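Local coordinates for DUF1436 domain-containing protein (Neisseria meningitidis, PDB 2GKP) that is of unknown function but probably serves as an immunity protein that neutralises a toxin of contact-dependent growth inhibition, at residues 23-28 with 55-60; 142-147 with 159-164; 9-14 with 32-37; 15-20 with 134-139. One frame throughout, in Å; residues are numbered along the deposited sequence. Where two conformers were deposited one is given.

All four contacts reach one curled antiparallel sheet. Contacts 1 and 2 lie on one face of it, where the helices 51-63 and 152-164 pack. Their centres are about 14 Å apart, and they meet where CG2 of Val58 lies 3.7 Å from CD1 of Leu159. Contacts 3 and 4 use side chains on the other face. Both draw on strand 11-18, but at opposite ends, with centres about 17 Å apart. Contact 1 joins contact 3 through a probable backbone hydrogen bond from Trp28 N to Trp13 O, 3.0 Å. A bound sodium ion lies about 3 Å from the nearest side-chain atom of Lys17 in contact 4 and about 9 Å from that of Trp13 in contact 3.

Contact 1: 23-28 with 55-60; sequences LIIQTW and GTTVLQ
Ile25 on strand 23-28 presses against Thr57 and Val58 on helix 55-60. This is the tight part of the contact, and all three residues are buried. The closest approach is between two methyls, CG2 of Ile25 and CG2 of Val58, 3.8 Å apart. These two side chains meet at about a right angle. CD1 of Ile25 reaches the same Val58 methyl, at 4.0 Å from CG2, so one methyl of Val58 is touched by both methyls of the isoleucine. Thr57 comes in beside it: its CG2 lies 4.0 Å from CB of Ile25. With chi1 at -56°, Thr57 points this methyl at the strand, while OG1 turns back to bond the carbonyl O of Thr53 in the preceding turn of the helix. The threonine therefore offers carbon to the core and satisfies its hydroxyl within its own helix.

The packing thins toward Thr27 and Gln60. The nearest approach of Thr27 is OG1 to O of Gln60, 4.6 Å, and Gln60 is exposed to solvent. The hydroxyl of Thr27 still ties strand to helix, through a hydrogen bond to O of Ala61. On the far side of the strand, NE2 of Gln26 bonds O of Thr27 at 3.2 Å. The donor sits on a lone pair in the carbonyl plane, and the same NE2 also bonds O of Tyr40.

Helix 51-63 thus lies on one face of the sheet. Strands 11-18 and 34-45 flank strand 23-30, and helix 152-164 packs against Val58 through Leu159.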
loop_
_atom_site.group_PDB
_atom_site.type_symbol
_atom_site.label_atom_id
_atom_site.label_comp_id
_atom_site.label_asym_id
_atom_site.label_seq_id
_atom_site.Cartn_x
_atom_site.Cartn_y
_atom_site.Cartn_z
ATOM N N LEU A 23 6.747 8.161 -4.719
ATOM C CA LEU A 23 6.318 6.896 -4.089
ATOM C C LEU A 23 5.334 7.220 -2.956
ATOM O O LEU A 23 5.504 8.243 -2.297
ATOM C CB LEU A 23 7.517 6.134 -3.504
ATOM C CG LEU A 23 8.773 6.068 -4.371
ATOM C CD1 LEU A 23 9.877 5.321 -3.627
ATOM C CD2 LEU A 23 8.458 5.370 -5.693
ATOM N N ILE A 24 4.299 6.392 -2.778
ATOM C CA ILE A 24 3.230 6.679 -1.828
ATOM C C ILE A 24 2.980 5.378 -1.074
ATOM O O ILE A 24 2.481 4.405 -1.632
ATOM C CB ILE A 24 1.958 7.175 -2.557
ATOM C CG1 ILE A 24 2.290 8.330 -3.527
ATOM C CG2 ILE A 24 0.923 7.583 -1.505
ATOM C CD1 ILE A 24 1.508 8.319 -4.790
ATOM N N ILE A 25 3.367 5.347 0.207
ATOM C CA ILE A 25 3.293 4.120 0.993
ATOM C C ILE A 25 2.115 4.264 1.950
ATOM O O ILE A 25 1.932 5.304 2.603
ATOM C CB ILE A 25 4.579 3.901 1.803
ATOM C CG1 ILE A 25 5.799 3.757 0.902
ATOM C CG2 ILE A 25 4.415 2.698 2.717
ATOM C CD1 ILE A 25 5.609 2.985 -0.247
ATOM N N GLN A 26 1.297 3.224 2.023
ATOM C CA GLN A 26 0.055 3.333 2.756
ATOM C C GLN A 26 -0.226 2.089 3.597
ATOM O O GLN A 26 -0.215 0.979 3.071
ATOM C CB GLN A 26 -1.073 3.494 1.700
ATOM C CG GLN A 26 -2.496 3.581 2.211
ATOM C CD GLN A 26 -2.694 4.844 3.006
ATOM O OE1 GLN A 26 -2.430 5.952 2.515
ATOM N NE2 GLN A 26 -3.166 4.691 4.220
ATOM N N THR A 27 -0.605 2.276 4.861
ATOM C CA THR A 27 -1.160 1.169 5.661
ATOM C C THR A 27 -2.530 0.736 5.125
ATOM O O THR A 27 -3.342 1.586 4.769
ATOM C CB THR A 27 -1.367 1.648 7.116
ATOM O OG1 THR A 27 -0.080 1.901 7.673
ATOM C CG2 THR A 27 -2.066 0.575 7.981
ATOM N N TRP A 28 -2.758 -0.583 5.065
ATOM C CA TRP A 28 -4.082 -1.143 4.761
ATOM C C TRP A 28 -4.621 -1.827 6.020
ATOM O O TRP A 28 -3.843 -2.285 6.880
ATOM C CB TRP A 28 -3.921 -2.194 3.658
ATOM C CG TRP A 28 -3.702 -1.673 2.277
ATOM C CD1 TRP A 28 -3.094 -0.484 1.907
ATOM C CD2 TRP A 28 -4.009 -2.352 1.072
ATOM N NE1 TRP A 28 -3.057 -0.378 0.527
ATOM C CE2 TRP A 28 -3.601 -1.511 -0.005
ATOM C CE3 TRP A 28 -4.626 -3.578 0.784
ATOM C CZ2 TRP A 28 -3.800 -1.863 -1.336
ATOM C CZ3 TRP A 28 -4.799 -3.934 -0.557
ATOM C CH2 TRP A 28 -4.388 -3.073 -1.591
ATOM N N GLY A 55 12.343 0.251 2.695
ATOM C CA GLY A 55 12.007 -0.927 3.535
ATOM C C GLY A 55 11.443 -0.555 4.911
ATOM O O GLY A 55 10.390 -1.080 5.367
ATOM N N THR A 56 12.111 0.369 5.599
ATOM C CA THR A 56 11.620 0.832 6.907
ATOM C C THR A 56 10.241 1.458 6.839
ATOM O O THR A 56 9.399 1.253 7.722
ATOM C CB THR A 56 12.653 1.795 7.534
ATOM O OG1 THR A 56 13.856 1.061 7.763
ATOM C CG2 THR A 56 12.177 2.420 8.845
ATOM N N THR A 57 10.002 2.262 5.808
ATOM C CA THR A 57 8.712 2.926 5.708
ATOM C C THR A 57 7.611 1.889 5.493
ATOM O O THR A 57 6.551 2.012 6.074
ATOM C CB THR A 57 8.731 3.977 4.539
ATOM O OG1 THR A 57 9.820 4.881 4.783
ATOM C CG2 THR A 57 7.430 4.759 4.459
ATOM N N VAL A 58 7.858 0.883 4.653
ATOM C CA VAL A 58 6.836 -0.148 4.424
ATOM C C VAL A 58 6.651 -1.002 5.679
ATOM O O VAL A 58 5.501 -1.302 6.076
ATOM C CB VAL A 58 7.146 -0.984 3.161
ATOM C CG1 VAL A 58 6.261 -2.227 3.089
ATOM C CG2 VAL A 58 6.901 -0.109 1.943
ATOM N N LEU A 59 7.741 -1.330 6.369
ATOM C CA LEU A 59 7.568 -2.039 7.676
ATOM C C LEU A 59 6.739 -1.228 8.683
ATOM O O LEU A 59 5.882 -1.791 9.413
ATOM C CB LEU A 59 8.916 -2.444 8.285
ATOM C CG LEU A 59 9.639 -3.544 7.522
ATOM C CD1 LEU A 59 11.113 -3.592 7.959
ATOM C CD2 LEU A 59 8.978 -4.916 7.741
ATOM N N GLN A 60 6.949 0.101 8.736
ATOM C CA GLN A 60 6.165 0.945 9.633
ATOM C C GLN A 60 4.688 0.918 9.214
ATOM O O GLN A 60 3.769 0.892 10.022
ATOM C CB GLN A 60 6.714 2.383 9.615
ATOM C CG GLN A 60 8.099 2.497 10.291
ATOM C CD GLN A 60 8.847 3.820 10.065
ATOM O OE1 GLN A 60 8.566 4.605 9.139
ATOM N NE2 GLN A 60 9.822 4.068 10.943
#

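Contact 2: 142-147 with 159-164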
loop_
_atom_site.group_PDB
_atom_site.type_symbol
_atom_site.label_atom_id
_atom_site.label_comp_id
_atom_site.label_asym_id
_atom_site.label_seq_id
_atom_site.Cartn_x
_atom_site.Cartn_y
_atom_site.Cartn_z
ATOM N N ASP A 142 4.302 -13.065 -10.770
ATOM C CA ASP A 142 5.394 -12.103 -10.641
ATOM C C ASP A 142 5.688 -11.611 -9.219
ATOM O O ASP A 142 6.400 -10.622 -9.054
ATOM C CB ASP A 142 5.149 -10.876 -11.537
ATOM C CG ASP A 142 5.763 -11.013 -12.882
ATOM O OD1 ASP A 142 6.866 -11.586 -12.969
ATOM O OD2 ASP A 142 5.144 -10.514 -13.832
ATOM N N ASP A 143 5.207 -12.308 -8.194
ATOM C CA ASP A 143 5.411 -11.821 -6.822
ATOM C C ASP A 143 6.863 -11.855 -6.394
ATOM O O ASP A 143 7.633 -12.710 -6.835
ATOM C CB ASP A 143 4.578 -12.648 -5.821
ATOM C CG ASP A 143 3.090 -12.496 -6.000
ATOM O OD1 ASP A 143 2.644 -11.579 -6.670
ATOM O OD2 ASP A 143 2.348 -13.315 -5.417
ATOM N N VAL A 144 7.244 -10.931 -5.513
ATOM C CA VAL A 144 8.557 -10.987 -4.849
ATOM C C VAL A 144 8.304 -11.479 -3.419
ATOM O O VAL A 144 7.540 -10.881 -2.684
ATOM C CB VAL A 144 9.222 -9.601 -4.830
ATOM C CG1 VAL A 144 10.463 -9.606 -4.030
ATOM C CG2 VAL A 144 9.483 -9.070 -6.239
ATOM N N ILE A 145 8.911 -12.608 -3.049
ATOM C CA ILE A 145 8.636 -13.253 -1.763
ATOM C C ILE A 145 9.888 -13.061 -0.891
ATOM O O ILE A 145 10.979 -13.550 -1.236
ATOM C CB ILE A 145 8.336 -14.793 -1.953
ATOM C CG1 ILE A 145 7.182 -15.024 -2.930
ATOM C CG2 ILE A 145 8.089 -15.483 -0.599
ATOM C CD1 ILE A 145 5.851 -14.370 -2.595
ATOM N N LEU A 146 9.730 -12.345 0.231
ATOM C CA LEU A 146 10.797 -12.138 1.205
ATOM C C LEU A 146 10.281 -12.502 2.595
ATOM O O LEU A 146 9.251 -13.159 2.740
ATOM C CB LEU A 146 11.291 -10.691 1.172
ATOM C CG LEU A 146 11.954 -10.269 -0.150
ATOM C CD1 LEU A 146 12.246 -8.802 -0.155
ATOM C CD2 LEU A 146 13.224 -11.037 -0.405
ATOM N N SER A 147 11.010 -12.117 3.625
ATOM C CA SER A 147 10.556 -12.447 4.963
ATOM C C SER A 147 11.144 -11.482 5.972
ATOM O O SER A 147 11.981 -10.644 5.639
ATOM C CB SER A 147 10.898 -13.904 5.314
ATOM O OG SER A 147 12.198 -13.950 5.835
ATOM N N LEU A 159 10.956 -4.437 -2.904
ATOM C CA LEU A 159 9.852 -3.533 -3.272
ATOM C C LEU A 159 10.074 -2.895 -4.632
ATOM O O LEU A 159 9.142 -2.814 -5.457
ATOM C CB LEU A 159 9.655 -2.441 -2.217
ATOM C CG LEU A 159 9.159 -3.032 -0.888
ATOM C CD1 LEU A 159 9.544 -2.148 0.288
ATOM C CD2 LEU A 159 7.661 -3.195 -0.970
ATOM N N LYS A 160 11.303 -2.417 -4.859
ATOM C CA LYS A 160 11.632 -1.777 -6.130
ATOM C C LYS A 160 11.554 -2.795 -7.269
ATOM O O LYS A 160 11.113 -2.467 -8.385
ATOM C CB LYS A 160 13.032 -1.145 -6.035
ATOM C CG LYS A 160 12.998 0.089 -5.175
ATOM C CD LYS A 160 14.284 0.899 -5.296
ATOM C CE LYS A 160 14.387 1.981 -4.230
ATOM N NZ LYS A 160 15.719 2.713 -4.320
ATOM N N LEU A 161 11.956 -4.028 -6.993
ATOM C CA LEU A 161 11.869 -5.101 -7.963
ATOM C C LEU A 161 10.414 -5.353 -8.330
ATOM O O LEU A 161 10.058 -5.472 -9.526
ATOM C CB LEU A 161 12.506 -6.382 -7.420
ATOM C CG LEU A 161 12.452 -7.628 -8.300
ATOM C CD1 LEU A 161 13.144 -7.393 -9.665
ATOM C CD2 LEU A 161 13.067 -8.836 -7.614
ATOM N N ALA A 162 9.543 -5.427 -7.320
ATOM C CA ALA A 162 8.149 -5.652 -7.628
ATOM C C ALA A 162 7.570 -4.484 -8.430
ATOM O O ALA A 162 6.784 -4.708 -9.354
ATOM C CB ALA A 162 7.338 -5.879 -6.352
ATOM N N LEU A 163 7.917 -3.244 -8.069
ATOM C CA LEU A 163 7.452 -2.091 -8.850
ATOM C C LEU A 163 7.896 -2.223 -10.323
ATOM O O LEU A 163 7.122 -1.925 -11.258
ATOM C CB LEU A 163 7.948 -0.797 -8.201
ATOM C CG LEU A 163 7.716 0.437 -9.042
ATOM C CD1 LEU A 163 6.258 0.639 -9.088
ATOM C CD2 LEU A 163 8.378 1.639 -8.369
ATOM N N SER A 164 9.143 -2.671 -10.546
ATOM C CA SER A 164 9.631 -2.846 -11.921
ATOM C C SER A 164 8.832 -3.856 -12.740
ATOM O O SER A 164 8.836 -3.838 -13.975
ATOM C CB SER A 164 11.139 -3.201 -11.926
ATOM O OG SER A 164 11.327 -4.563 -11.624
#
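Val144 of strand 144-147 directs one methyl, CG2, into the angle between Leu161 and Ala162 of helix 152-164. The valine points at the helix, and its CG2 does all the close touching. Chi1 of 173° sets CG2 beside the backbone N and anti to the carbonyl carbon, on the side toward the helix. Leu161 points toward the strand, and its side chain crosses that of Val144 obliquely. CD2 of Leu161 is 3.8 Å from CG2 of Val144, and CG of Leu161 follows at 3.9 Å from the same atom. Ala162 offers less bulk, so the valine can come close to the helix backbone. Its CB lies 3.8 Å from CG2 of Val144, and its backbone N is equally near that methyl. The CA atoms of Val144 and Ala162 are 6.0 Å apart.

The inner side of this small cluster is buried and continues into the sheet, where Ala162 touches Ile125 and Val114. Leu161, in contrast, is exposed and closes the outer edge. Nearby, OG of Ser164 bonds back to O of Leu161 at 2.6 Å, within the helix. Arg165 NH1 adds a polar tie by bonding O of Asp142.

The contact is the packing of an edge strand under the C-terminal helix that follows it. It is helix-on-sheet packing of an alpha+beta fold, with helix 152-164 against one face of the antiparallel sheet.

Contact 3: 9-14 with 32-37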
loop_
_atom_site.group_PDB
_atom_site.type_symbol
_atom_site.label_atom_id
_atom_site.label_comp_id
_atom_site.label_asym_id
_atom_site.label_seq_id
_atom_site.Cartn_x
_atom_site.Cartn_y
_atom_site.Cartn_z
ATOM N N GLU A 9 0.072 -15.525 13.337
ATOM C CA GLU A 9 -1.264 -15.747 12.796
ATOM C C GLU A 9 -1.981 -14.481 12.357
ATOM O O GLU A 9 -3.001 -14.583 11.673
ATOM C CB GLU A 9 -2.156 -16.592 13.736
ATOM C CG GLU A 9 -1.572 -17.967 14.116
ATOM C CD GLU A 9 -1.049 -18.788 12.933
ATOM O OE1 GLU A 9 -1.725 -18.879 11.883
ATOM O OE2 GLU A 9 0.051 -19.366 13.067
ATOM N N GLN A 10 -1.437 -13.308 12.697
ATOM C CA GLN A 10 -2.066 -12.040 12.299
ATOM C C GLN A 10 -1.564 -11.600 10.923
ATOM O O GLN A 10 -0.386 -11.754 10.586
ATOM C CB GLN A 10 -1.807 -10.938 13.334
ATOM C CG GLN A 10 -2.699 -9.705 13.222
ATOM C CD GLN A 10 -2.559 -8.774 14.419
ATOM O OE1 GLN A 10 -2.327 -9.225 15.571
ATOM N NE2 GLN A 10 -2.700 -7.484 14.170
ATOM N N ASP A 11 -2.501 -11.095 10.144
ATOM C CA ASP A 11 -2.210 -10.541 8.826
ATOM C C ASP A 11 -1.966 -9.048 8.893
ATOM O O ASP A 11 -2.724 -8.342 9.534
ATOM C CB ASP A 11 -3.399 -10.802 7.892
ATOM C CG ASP A 11 -3.660 -12.279 7.717
ATOM O OD1 ASP A 11 -2.782 -12.968 7.146
ATOM O OD2 ASP A 11 -4.736 -12.730 8.181
ATOM N N TYR A 12 -0.928 -8.588 8.191
ATOM C CA TYR A 12 -0.675 -7.164 8.063
ATOM C C TYR A 12 -0.579 -6.848 6.589
ATOM O O TYR A 12 0.078 -7.575 5.842
ATOM C CB TYR A 12 0.637 -6.779 8.776
ATOM C CG TYR A 12 0.679 -7.179 10.234
ATOM C CD1 TYR A 12 0.351 -6.260 11.213
ATOM C CD2 TYR A 12 0.978 -8.483 10.615
ATOM C CE1 TYR A 12 0.355 -6.617 12.583
ATOM C CE2 TYR A 12 0.988 -8.850 11.963
ATOM C CZ TYR A 12 0.676 -7.904 12.921
ATOM O OH TYR A 12 0.683 -8.242 14.261
ATOM N N TRP A 13 -1.195 -5.732 6.197
ATOM C CA TRP A 13 -1.199 -5.339 4.810
ATOM C C TRP A 13 -0.803 -3.878 4.608
ATOM O O TRP A 13 -1.063 -3.015 5.472
ATOM C CB TRP A 13 -2.595 -5.545 4.218
ATOM C CG TRP A 13 -2.981 -6.956 3.933
ATOM C CD1 TRP A 13 -3.468 -7.877 4.823
ATOM C CD2 TRP A 13 -3.018 -7.586 2.644
ATOM N NE1 TRP A 13 -3.793 -9.044 4.160
ATOM C CE2 TRP A 13 -3.495 -8.902 2.831
ATOM C CE3 TRP A 13 -2.647 -7.177 1.350
ATOM C CZ2 TRP A 13 -3.658 -9.793 1.765
ATOM C CZ3 TRP A 13 -2.807 -8.073 0.296
ATOM C CH2 TRP A 13 -3.324 -9.364 0.508
ATOM N N ALA A 14 -0.217 -3.605 3.428
ATOM C CA ALA A 14 0.170 -2.250 3.063
ATOM C C ALA A 14 0.239 -2.134 1.571
ATOM O O ALA A 14 0.229 -3.125 0.859
ATOM C CB ALA A 14 1.553 -1.836 3.687
ATOM N N GLY A 32 -10.698 -10.167 6.821
ATOM C CA GLY A 32 -10.972 -11.053 5.696
ATOM C C GLY A 32 -10.363 -10.560 4.414
ATOM O O GLY A 32 -9.597 -11.269 3.769
ATOM N N ARG A 33 -10.730 -9.342 4.023
ATOM C CA ARG A 33 -10.086 -8.637 2.922
ATOM C C ARG A 33 -9.633 -7.270 3.433
ATOM O O ARG A 33 -10.257 -6.694 4.366
ATOM C CB ARG A 33 -11.030 -8.468 1.716
ATOM C CG ARG A 33 -11.560 -9.782 1.157
ATOM C CD ARG A 33 -12.449 -9.594 -0.081
ATOM N NE ARG A 33 -11.658 -9.486 -1.308
ATOM C CZ ARG A 33 -11.252 -10.511 -2.061
ATOM N NH1 ARG A 33 -10.576 -10.269 -3.194
ATOM N NH2 ARG A 33 -11.473 -11.778 -1.703
ATOM N N TYR A 34 -8.571 -6.752 2.797
ATOM C CA TYR A 34 -7.951 -5.513 3.247
ATOM C C TYR A 34 -7.968 -4.422 2.187
ATOM O O TYR A 34 -8.100 -4.686 0.977
ATOM C CB TYR A 34 -6.517 -5.792 3.719
ATOM C CG TYR A 34 -6.493 -6.596 4.992
ATOM C CD1 TYR A 34 -6.120 -5.992 6.187
ATOM C CD2 TYR A 34 -6.887 -7.934 5.030
ATOM C CE1 TYR A 34 -6.092 -6.717 7.369
ATOM C CE2 TYR A 34 -6.870 -8.653 6.239
ATOM C CZ TYR A 34 -6.477 -8.038 7.387
ATOM O OH TYR A 34 -6.451 -8.752 8.589
ATOM N N ALA A 35 -7.811 -3.194 2.663
ATOM C CA ALA A 35 -7.889 -2.026 1.774
ATOM C C ALA A 35 -7.189 -0.847 2.401
ATOM O O ALA A 35 -6.943 -0.848 3.609
ATOM C CB ALA A 35 -9.352 -1.683 1.422
ATOM N N PRO A 36 -6.834 0.159 1.587
ATOM C CA PRO A 36 -6.161 1.328 2.170
ATOM C C PRO A 36 -6.909 1.872 3.378
ATOM O O PRO A 36 -8.145 2.014 3.329
ATOM C CB PRO A 36 -6.180 2.325 1.014
ATOM C CG PRO A 36 -6.085 1.458 -0.210
ATOM C CD PRO A 36 -6.942 0.242 0.110
ATOM N N ASP A 37 -6.179 2.181 4.445
ATOM C CA ASP A 37 -6.808 2.652 5.700
ATOM C C ASP A 37 -6.449 4.133 5.862
ATOM O O ASP A 37 -5.337 4.473 6.312
ATOM C CB ASP A 37 -6.285 1.838 6.875
ATOM C CG ASP A 37 -6.970 2.189 8.176
ATOM O OD1 ASP A 37 -7.732 3.163 8.180
ATOM O OD2 ASP A 37 -6.704 1.522 9.190
#
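The hydroxyl OH of Tyr34 is hydrogen-bonded to OG1 of Thr67, and it also lies 3.7 Å from CB of Asp11 across the contact. Asp11 thus meets the tyrosine through carbon, while its carboxylate atom OD1 takes a hydrogen bond from NE1 of Trp117.

The main contact is an offset stack of Tyr34 on Trp13. The five-membered ring of the indole lies over one face of the phenol ring, with centroids 4.1 Å apart and planes at 19°. CD1 of Trp13 sits 3.3 Å above the plane of the Tyr34 ring, close over its centre. NE1 follows, 3.4 Å from CD2 of Tyr34. At the other end CB of Tyr34 makes a CH-pi contact, 3.9 Å from the centroid of the five-membered ring and 18° off its normal. The overlap therefore runs from the methylene of the tyrosine into its ring. The long axes of the two side chains are nonetheless turned at about a right angle. Chi1 of -69° at Tyr34 sets CG beside the backbone N, on the side where it meets CD1 of Trp13.

The two segments are not neighbours in the sheet. Strand 23-30 runs between strands 11-18 and 34-45 and pairs with both. Trp28 from that strand touches Trp13 and Tyr34. Trp117 of strand 112-119 also stacks on Trp13, which extends the aromatic cluster across this face of the sheet.

Contact 4: 15-20 with 134-139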
loop_
_atom_site.group_PDB
_atom_site.type_symbol
_atom_site.label_atom_id
_atom_site.label_comp_id
_atom_site.label_asym_id
_atom_site.label_seq_id
_atom_site.Cartn_x
_atom_site.Cartn_y
_atom_site.Cartn_z
ATOM N N GLY A 15 0.290 -0.892 1.092
ATOM C CA GLY A 15 0.407 -0.646 -0.332
ATOM C C GLY A 15 1.563 0.297 -0.653
ATOM O O GLY A 15 1.957 1.123 0.181
ATOM N N TYR A 16 2.052 0.175 -1.878
ATOM C CA TYR A 16 3.204 0.942 -2.357
ATOM C C TYR A 16 2.856 1.340 -3.774
ATOM O O TYR A 16 2.880 0.505 -4.695
ATOM C CB TYR A 16 4.488 0.078 -2.286
ATOM C CG TYR A 16 5.721 0.627 -2.982
ATOM C CD1 TYR A 16 6.238 1.877 -2.666
ATOM C CD2 TYR A 16 6.410 -0.143 -3.912
ATOM C CE1 TYR A 16 7.407 2.358 -3.295
ATOM C CE2 TYR A 16 7.567 0.336 -4.559
ATOM C CZ TYR A 16 8.047 1.585 -4.245
ATOM O OH TYR A 16 9.195 2.049 -4.862
ATOM N N LYS A 17 2.474 2.611 -3.935
ATOM C CA LYS A 17 2.121 3.164 -5.252
ATOM C C LYS A 17 3.193 4.113 -5.748
ATOM O O LYS A 17 3.938 4.676 -4.941
ATOM C CB LYS A 17 0.777 3.890 -5.201
ATOM C CG LYS A 17 -0.380 2.906 -5.197
ATOM C CD LYS A 17 -1.688 3.583 -4.896
ATOM C CE LYS A 17 -2.890 2.675 -5.234
ATOM N NZ LYS A 17 -2.829 1.398 -4.452
ATOM N N ALA A 18 3.301 4.285 -7.073
ATOM C CA ALA A 18 4.371 5.134 -7.624
ATOM C C ALA A 18 3.923 5.722 -8.904
ATOM O O ALA A 18 3.430 4.995 -9.769
ATOM C CB ALA A 18 5.645 4.312 -7.881
ATOM N N ASN A 19 4.144 7.022 -9.062
ATOM C CA ASN A 19 3.927 7.665 -10.360
ATOM C C ASN A 19 5.150 8.489 -10.714
ATOM O O ASN A 19 6.218 8.284 -10.116
ATOM C CB ASN A 19 2.566 8.422 -10.411
ATOM C CG ASN A 19 2.504 9.667 -9.521
ATOM O OD1 ASN A 19 1.414 10.302 -9.367
ATOM N ND2 ASN A 19 3.647 10.060 -8.974
ATOM N N GLU A 20 5.026 9.388 -11.689
ATOM C CA GLU A 20 6.227 10.101 -12.092
ATOM C C GLU A 20 6.678 11.158 -11.085
ATOM O O GLU A 20 7.736 11.780 -11.286
ATOM C CB GLU A 20 6.069 10.736 -13.496
ATOM C CG GLU A 20 5.184 12.003 -13.574
ATOM C CD GLU A 20 3.695 11.755 -13.447
ATOM O OE1 GLU A 20 3.253 10.569 -13.457
ATOM O OE2 GLU A 20 2.974 12.782 -13.370
ATOM N N GLU A 134 -8.260 4.326 -12.223
ATOM C CA GLU A 134 -8.074 4.307 -10.762
ATOM C C GLU A 134 -8.183 2.897 -10.177
ATOM O O GLU A 134 -8.697 2.706 -9.057
ATOM C CB GLU A 134 -9.053 5.265 -10.069
ATOM C CG GLU A 134 -8.894 6.693 -10.642
ATOM C CD GLU A 134 -9.786 7.748 -10.008
ATOM O OE1 GLU A 134 -10.317 7.558 -8.902
ATOM O OE2 GLU A 134 -9.978 8.804 -10.656
ATOM N N ALA A 135 -7.732 1.893 -10.905
ATOM C CA ALA A 135 -7.781 0.520 -10.393
ATOM C C ALA A 135 -6.663 -0.349 -10.922
ATOM O O ALA A 135 -6.166 -0.121 -12.003
ATOM C CB ALA A 135 -9.121 -0.097 -10.678
ATOM N N TRP A 136 -6.279 -1.337 -10.117
ATOM C CA TRP A 136 -5.139 -2.194 -10.397
ATOM C C TRP A 136 -5.539 -3.619 -10.126
ATOM O O TRP A 136 -6.175 -3.879 -9.083
ATOM C CB TRP A 136 -3.978 -1.812 -9.449
ATOM C CG TRP A 136 -3.532 -0.391 -9.664
ATOM C CD1 TRP A 136 -2.541 0.015 -10.541
ATOM C CD2 TRP A 136 -4.067 0.800 -9.079
ATOM N NE1 TRP A 136 -2.404 1.372 -10.487
ATOM C CE2 TRP A 136 -3.336 1.892 -9.623
ATOM C CE3 TRP A 136 -5.068 1.047 -8.127
ATOM C CZ2 TRP A 136 -3.600 3.222 -9.280
ATOM C CZ3 TRP A 136 -5.338 2.371 -7.772
ATOM C CH2 TRP A 136 -4.608 3.445 -8.366
ATOM N N ASP A 137 -5.191 -4.537 -11.012
ATOM C CA ASP A 137 -5.558 -5.940 -10.894
ATOM C C ASP A 137 -4.276 -6.760 -10.898
ATOM O O ASP A 137 -3.206 -6.339 -11.390
ATOM C CB ASP A 137 -6.419 -6.389 -12.092
ATOM C CG ASP A 137 -7.890 -5.962 -11.992
ATOM O OD1 ASP A 137 -8.372 -5.484 -10.933
ATOM O OD2 ASP A 137 -8.596 -6.111 -13.012
ATOM N N ALA A 138 -4.360 -7.960 -10.356
ATOM C CA ALA A 138 -3.180 -8.835 -10.332
ATOM C C ALA A 138 -2.718 -9.242 -11.700
ATOM O O ALA A 138 -3.495 -9.344 -12.643
ATOM C CB ALA A 138 -3.459 -10.080 -9.489
ATOM N N ILE A 139 -1.416 -9.453 -11.796
ATOM C CA ILE A 139 -0.803 -10.059 -12.970
ATOM C C ILE A 139 -0.271 -11.440 -12.580
ATOM O O ILE A 139 -0.498 -11.874 -11.452
ATOM C CB ILE A 139 0.257 -9.158 -13.605
ATOM C CG1 ILE A 139 1.309 -8.745 -12.576
ATOM C CG2 ILE A 139 -0.447 -7.913 -14.185
ATOM C CD1 ILE A 139 2.513 -8.108 -13.197
#
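A cation-pi pair, Lys17 with Trp136, joins two strands of the curled sheet that do not pair with each other. The lysine chain runs out from strand 15-18 and lays its end over one face of the indole. The nearest atom is carbon: CE of Lys17 is 3.5 Å from CZ3 of Trp136 and sits above the ring toward its rim. CE makes a CH-pi contact at 3.8 Å from the centroid of the six-membered ring. The amine is more distant, with NZ of Lys17 4.6 Å from the same centroid. Both atoms approach 23° off the ring normal. The lysine is extended up to CE and then bends at chi4, 59°. That bend lifts NZ farther above the ring, where it hydrogen-bonds OG of Ser113.

Strands 112-119 and 122-132 lie between strands 11-18 and 135-138 in the antiparallel order. The CA atoms of Lys17 and Trp136 are nevertheless only 10.4 Å apart, consistent with a curl of the sheet that brings these side chains together on one face. NE1 of Trp136 bonds O of Met111, which helps fix the rotation of the indole, and His130 stacks on its ring.

The bound sodium ion lies close to the Lys17 side chain. A 1,2-ethanediol molecule, probably from the crystallisation liquor, lies about 4 Å from the nearest atom of the Trp136 side chain.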